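Side-chain contacts in isomaltose glucohydrolase (Kribbella flavida, PDB 5Z3E), which hydrolyses the alpha-1,6 linkage of isomaltose from its non-reducing end, releasing beta-D-glucose and D-glucose during intracellular breakdown of a starch-derived cyclic tetrasaccharide: residues C193-E198 against L255-G260; P269-V272 against G276-P279. The protein carries 1 engineered substitution. All blocks are in the same frame, centred on the assembly; numbering follows the deposited sequence.

Interaction 1 of 2, residues C193-E198 against L255-G260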
loop_
_atom_site.group_PDB
_atom_site.type_symbol
_atom_site.label_atom_id
_atom_site.label_comp_id
_atom_site.label_asym_id
_atom_site.label_seq_id
_atom_site.Cartn_x
_atom_site.Cartn_y
_atom_site.Cartn_z
ATOM N N CYS A 193 5.287 -10.733 -10.837
ATOM C CA CYS A 193 4.955 -11.207 -9.515
ATOM C C CYS A 193 3.448 -11.111 -9.329
ATOM O O CYS A 193 2.734 -10.556 -10.169
ATOM C CB CYS A 193 5.713 -10.445 -8.424
ATOM S SG CYS A 193 5.239 -8.714 -8.204
ATOM N N TYR A 194 2.938 -11.650 -8.220
ATOM C CA TYR A 194 1.523 -11.481 -7.916
ATOM C C TYR A 194 1.248 -10.001 -7.620
ATOM O O TYR A 194 2.105 -9.288 -7.085
ATOM C CB TYR A 194 1.117 -12.315 -6.701
ATOM C CG TYR A 194 1.207 -13.828 -6.860
ATOM C CD1 TYR A 194 2.380 -14.505 -6.530
ATOM C CD2 TYR A 194 0.148 -14.587 -7.282
ATOM C CE1 TYR A 194 2.492 -15.883 -6.610
ATOM C CE2 TYR A 194 0.268 -16.026 -7.350
ATOM C CZ TYR A 194 1.449 -16.616 -7.009
ATOM O OH TYR A 194 1.540 -17.997 -7.077
ATOM N N ASP A 195 0.039 -9.572 -7.938
ATOM C CA ASP A 195 -0.402 -8.218 -7.662
ATOM C C ASP A 195 -0.677 -8.020 -6.171
ATOM O O ASP A 195 -0.516 -8.948 -5.368
ATOM C CB ASP A 195 -1.573 -7.844 -8.555
ATOM C CG ASP A 195 -2.839 -8.642 -8.339
ATOM O OD1 ASP A 195 -2.979 -9.286 -7.298
ATOM O OD2 ASP A 195 -3.698 -8.546 -9.258
ATOM N N TRP A 196 -1.099 -6.813 -5.790
ATOM C CA TRP A 196 -1.392 -6.545 -4.387
ATOM C C TRP A 196 -2.397 -7.536 -3.843
ATOM O O TRP A 196 -2.423 -7.791 -2.645
ATOM C CB TRP A 196 -1.996 -5.169 -4.151
ATOM C CG TRP A 196 -1.160 -3.945 -4.399
ATOM C CD1 TRP A 196 0.095 -3.810 -4.999
ATOM C CD2 TRP A 196 -1.589 -2.617 -4.095
ATOM N NE1 TRP A 196 0.432 -2.474 -5.043
ATOM C CE2 TRP A 196 -0.580 -1.716 -4.528
ATOM C CE3 TRP A 196 -2.723 -2.101 -3.486
ATOM C CZ2 TRP A 196 -0.692 -0.333 -4.361
ATOM C CZ3 TRP A 196 -2.817 -0.724 -3.302
ATOM C CH2 TRP A 196 -1.825 0.134 -3.755
ATOM N N TRP A 197 -3.263 -8.056 -4.710
ATOM C CA TRP A 197 -4.365 -8.924 -4.376
ATOM C C TRP A 197 -4.014 -10.402 -4.462
ATOM O O TRP A 197 -4.881 -11.261 -4.335
ATOM C CB TRP A 197 -5.562 -8.603 -5.269
ATOM C CG TRP A 197 -5.798 -7.140 -5.481
ATOM C CD1 TRP A 197 -5.972 -6.536 -6.702
ATOM C CD2 TRP A 197 -5.900 -6.089 -4.507
ATOM N NE1 TRP A 197 -6.184 -5.202 -6.539
ATOM C CE2 TRP A 197 -6.147 -4.900 -5.205
ATOM C CE3 TRP A 197 -5.789 -6.033 -3.105
ATOM C CZ2 TRP A 197 -6.333 -3.687 -4.553
ATOM C CZ3 TRP A 197 -5.972 -4.816 -2.472
ATOM C CH2 TRP A 197 -6.240 -3.668 -3.195
ATOM N N GLU A 198 -2.742 -10.725 -4.651
ATOM C CA GLU A 198 -2.277 -12.123 -4.742
ATOM C C GLU A 198 -2.776 -12.857 -5.938
ATOM O O GLU A 198 -3.048 -14.060 -5.878
ATOM C CB GLU A 198 -2.526 -12.920 -3.479
ATOM C CG GLU A 198 -1.872 -12.334 -2.382
ATOM C CD GLU A 198 -1.972 -13.133 -1.114
ATOM O OE1 GLU A 198 -2.546 -14.257 -1.109
ATOM O OE2 GLU A 198 -1.406 -12.633 -0.117
ATOM N N LEU A 255 -3.829 4.744 -17.018
ATOM C CA LEU A 255 -3.091 3.573 -16.565
ATOM C C LEU A 255 -3.984 2.342 -16.630
ATOM O O LEU A 255 -5.218 2.430 -16.551
ATOM C CB LEU A 255 -2.598 3.782 -15.132
ATOM C CG LEU A 255 -1.596 4.928 -14.933
ATOM C CD1 LEU A 255 -1.363 5.167 -13.461
ATOM C CD2 LEU A 255 -0.282 4.641 -15.617
ATOM N N VAL A 256 -3.349 1.177 -16.742
ATOM C CA VAL A 256 -4.026 -0.108 -16.738
ATOM C C VAL A 256 -3.487 -1.005 -15.644
ATOM O O VAL A 256 -2.419 -0.774 -15.079
ATOM C CB VAL A 256 -3.972 -0.788 -18.111
ATOM C CG1 VAL A 256 -4.749 0.028 -19.132
ATOM C CG2 VAL A 256 -2.541 -1.015 -18.547
ATOM N N LYS A 257 -4.251 -2.060 -15.380
ATOM C CA LYS A 257 -4.026 -2.932 -14.257
ATOM C C LYS A 257 -2.662 -3.626 -14.298
ATOM O O LYS A 257 -1.936 -3.665 -13.290
ATOM C CB LYS A 257 -5.203 -3.895 -14.263
ATOM C CG LYS A 257 -5.186 -4.979 -13.327
ATOM C CD LYS A 257 -6.569 -5.623 -13.231
ATOM C CE LYS A 257 -6.449 -6.835 -12.499
ATOM N NZ LYS A 257 -6.299 -6.620 -11.138
ATOM N N TRP A 258 -2.309 -4.197 -15.427
ATOM C CA TRP A 258 -0.993 -4.782 -15.626
ATOM C C TRP A 258 -0.540 -4.451 -17.031
ATOM O O TRP A 258 -1.326 -4.117 -17.919
ATOM C CB TRP A 258 -0.957 -6.282 -15.309
ATOM C CG TRP A 258 -1.846 -7.203 -16.101
ATOM C CD1 TRP A 258 -1.724 -7.548 -17.418
ATOM C CD2 TRP A 258 -2.917 -8.000 -15.580
ATOM N NE1 TRP A 258 -2.660 -8.502 -17.740
ATOM C CE2 TRP A 258 -3.396 -8.801 -16.629
ATOM C CE3 TRP A 258 -3.497 -8.129 -14.332
ATOM C CZ2 TRP A 258 -4.436 -9.726 -16.451
ATOM C CZ3 TRP A 258 -4.532 -9.031 -14.163
ATOM C CH2 TRP A 258 -4.986 -9.814 -15.217
ATOM N N LEU A 259 0.774 -4.517 -17.247
ATOM C CA LEU A 259 1.300 -4.222 -18.571
ATOM C C LEU A 259 0.614 -5.103 -19.582
ATOM O O LEU A 259 0.494 -6.326 -19.366
ATOM C CB LEU A 259 2.808 -4.467 -18.620
ATOM C CG LEU A 259 3.658 -3.700 -17.604
ATOM C CD1 LEU A 259 5.108 -4.020 -17.846
ATOM C CD2 LEU A 259 3.405 -2.183 -17.632
ATOM N N GLY A 260 0.153 -4.533 -20.689
ATOM C CA GLY A 260 -0.484 -5.318 -21.716
ATOM C C GLY A 260 -1.963 -5.617 -21.488
ATOM O O GLY A 260 -2.513 -6.440 -22.217
HETATM O O HOH W 1 -3.443 -6.550 -10.998
HETATM O O HOH W 2 -6.226 -9.128 -9.644
#

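Interaction 2 of 2, residues P269-V272 against G276-P279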
loop_
_atom_site.group_PDB
_atom_site.type_symbol
_atom_site.label_atom_id
_atom_site.label_comp_id
_atom_site.label_asym_id
_atom_site.label_seq_id
_atom_site.Cartn_x
_atom_site.Cartn_y
_atom_site.Cartn_z
ATOM N N PRO A 269 -4.801 4.529 -8.651
ATOM C CA PRO A 269 -4.529 5.915 -8.255
ATOM C C PRO A 269 -3.272 6.057 -7.393
ATOM O O PRO A 269 -2.698 7.143 -7.355
ATOM C CB PRO A 269 -5.812 6.323 -7.524
ATOM C CG PRO A 269 -6.884 5.474 -8.197
ATOM C CD PRO A 269 -6.191 4.139 -8.359
ATOM N N ALA A 270 -2.839 5.007 -6.685
ATOM C CA ALA A 270 -1.608 5.094 -5.904
ATOM C C ALA A 270 -0.404 5.446 -6.766
ATOM O O ALA A 270 0.584 5.982 -6.272
ATOM C CB ALA A 270 -1.355 3.801 -5.181
ATOM N N CYS A 271 -0.459 5.114 -8.061
ATOM C CA CYS A 271 0.598 5.452 -8.992
ATOM C C CYS A 271 0.727 6.953 -9.243
ATOM O O CYS A 271 1.746 7.399 -9.785
ATOM C CB CYS A 271 0.333 4.771 -10.317
ATOM S SG CYS A 271 0.404 2.982 -10.236
ATOM N N VAL A 272 -0.312 7.707 -8.882
ATOM C CA VAL A 272 -0.289 9.161 -8.952
ATOM C C VAL A 272 0.174 9.653 -7.587
ATOM O O VAL A 272 1.356 9.991 -7.415
ATOM C CB VAL A 272 -1.663 9.721 -9.406
ATOM C CG1 VAL A 272 -1.580 11.221 -9.531
ATOM C CG2 VAL A 272 -2.102 9.084 -10.708
ATOM N N GLY A 276 3.893 8.714 -7.532
ATOM C CA GLY A 276 4.512 9.742 -8.364
ATOM C C GLY A 276 4.959 9.385 -9.774
ATOM O O GLY A 276 5.825 10.062 -10.311
ATOM N N LEU A 277 4.319 8.408 -10.395
ATOM C CA LEU A 277 4.640 8.156 -11.821
ATOM C C LEU A 277 4.333 9.415 -12.676
ATOM O O LEU A 277 5.054 9.699 -13.648
ATOM C CB LEU A 277 3.868 6.935 -12.368
ATOM C CG LEU A 277 4.014 5.446 -11.858
ATOM C CD1 LEU A 277 3.222 4.303 -12.575
ATOM C CD2 LEU A 277 5.483 5.139 -11.940
ATOM N N VAL A 278 3.250 10.099 -12.342
ATOM C CA VAL A 278 2.827 11.342 -13.010
ATOM C C VAL A 278 2.307 12.360 -11.943
ATOM O O VAL A 278 1.896 11.857 -10.935
ATOM C CB VAL A 278 1.699 11.096 -14.035
ATOM C CG1 VAL A 278 2.162 10.262 -15.170
ATOM C CG2 VAL A 278 0.490 10.474 -13.428
ATOM N N PRO A 279 2.380 13.658 -12.259
ATOM C CA PRO A 279 1.750 14.632 -11.261
ATOM C C PRO A 279 0.185 14.431 -11.181
ATOM O O PRO A 279 -0.446 13.964 -12.115
ATOM C CB PRO A 279 2.144 16.001 -11.870
ATOM C CG PRO A 279 3.281 15.733 -12.706
ATOM C CD PRO A 279 3.081 14.369 -13.348
HETATM O O HOH W 3 2.057 12.674 -8.219
#

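Interaction 1 of 2, residues C193-E198 against L255-G260
Asp195 and Lys257 meet mainly through water. The direct pair, Asp195 OD2 to Lys257 NZ, is a long salt bridge at 3.7 Å. Two waters bridge the pair, one on either side of the line joining oxygen and nitrogen. Each donates to Asp195 OD2, at 2.7 Å for water 1 and 2.6 Å for water 2, and each accepts from Lys257 NZ, so a single carboxylate oxygen takes both. Lys257, in the conformer described here, runs nearly straight as far as CE and then bends at chi4 (75°), which brings the ammonium near the carboxylate. The stronger ionic partner of Lys257 is Asp265.

Trp197 meets Lys257 at the ring edge, with CD1 4.4 Å from NZ; the ammonium lies near the plane of the indole and not over a face. Water 2 also sits in plane at that edge, and Trp197 NE1 bonds to Asp265. Asp195 is predicted to be a proton acceptor. Its other oxygen, OD1, accepts from Glu199 N and weakly from Trp197 N, which helps fix the carboxylate. Glu198, the inferred proton donor, closes the type I turn that Asp195 opens. The contact thus ties the loop of the probable catalytic residues, between helices 175-188 and 206-220, to the loop that leaves strand 254-255 on its way to helix 283-296.

Interaction 2 of 2, residues P269-V272 against G276-P279
Cys271 and Val272 present their carbonyls to the backbone N-H groups of Leu277 and Gly276, giving two nested hydrogen bonds that fold the chain back on itself. The inner one, Gly276 N to Val272 O at 2.8 Å, closes an alpha-turn; the outer one, Leu277 N to Cys271 O, is equally short and encloses seven residues. They differ in approach. Leu277 N comes in almost in line with the Cys271 carbonyl bond (166°), whereas Gly276 N lies above the plane of the Val272 carbonyl, 38° out of it. Gly276 takes a positive phi, a backbone shape that glycine adopts readily, and from there the chain turns into Leu277.

Side chains fill in on two flanks. On one, Leu277 lays its CD1 against Cys271, 3.7 Å from CB and 3.9 Å from SG, while Leu277 CB lies 3.4 Å from Cys271 O, close beside the bonded backbone. On the other, Val272 and Val278 meet at an angle through their CG2 methyls, 4.0 Å apart. Val272 CG1 stands anti to its own N (chi1 -177°) and comes alongside the carbonyl oxygens of Val278 and Pro279. These flanks face different helices of the (alpha/alpha)6 barrel of family 15 hydrolases: Cys271 and Leu277 touch helix 206-220, and both valines rest on Ala285 of helix 283-296. Pro269 and Ala270, the 3-10 part, lean on helix 317-329. A bound glycerol, probably from crystallisation, lies about 4 Å from the Val278 side chain. One water bridges the two sides of the turn, donating to Val272 O at 2.9 Å and to Val278 O at 2.8 Å.

How the interactions relate
Interaction 1 closes along the chain before interaction 2 opens, and their centres lie 15 Å apart. Residues 255-260, 269-272 and 276-279 all belong to one long connection between strand 254-255 and helix 283-296; 193-198 comes from an earlier loop. The two contacts touch directly: Leu255 CD1 packs 3.6 Å from Cys271 CB, and Trp196 CH2 lies 4.0 Å from Ala270 CB. Helix 206-220 is shared, receiving Trp196 and Leu259 from the first and Cys271 and Leu277 from the second. Interaction 1 holds Asp195 and Glu198, the predicted proton acceptor and inferred proton donor, while interaction 2 folds back a later part of the same connection; the Cys271 side chain is about 11 Å from that of Asp195.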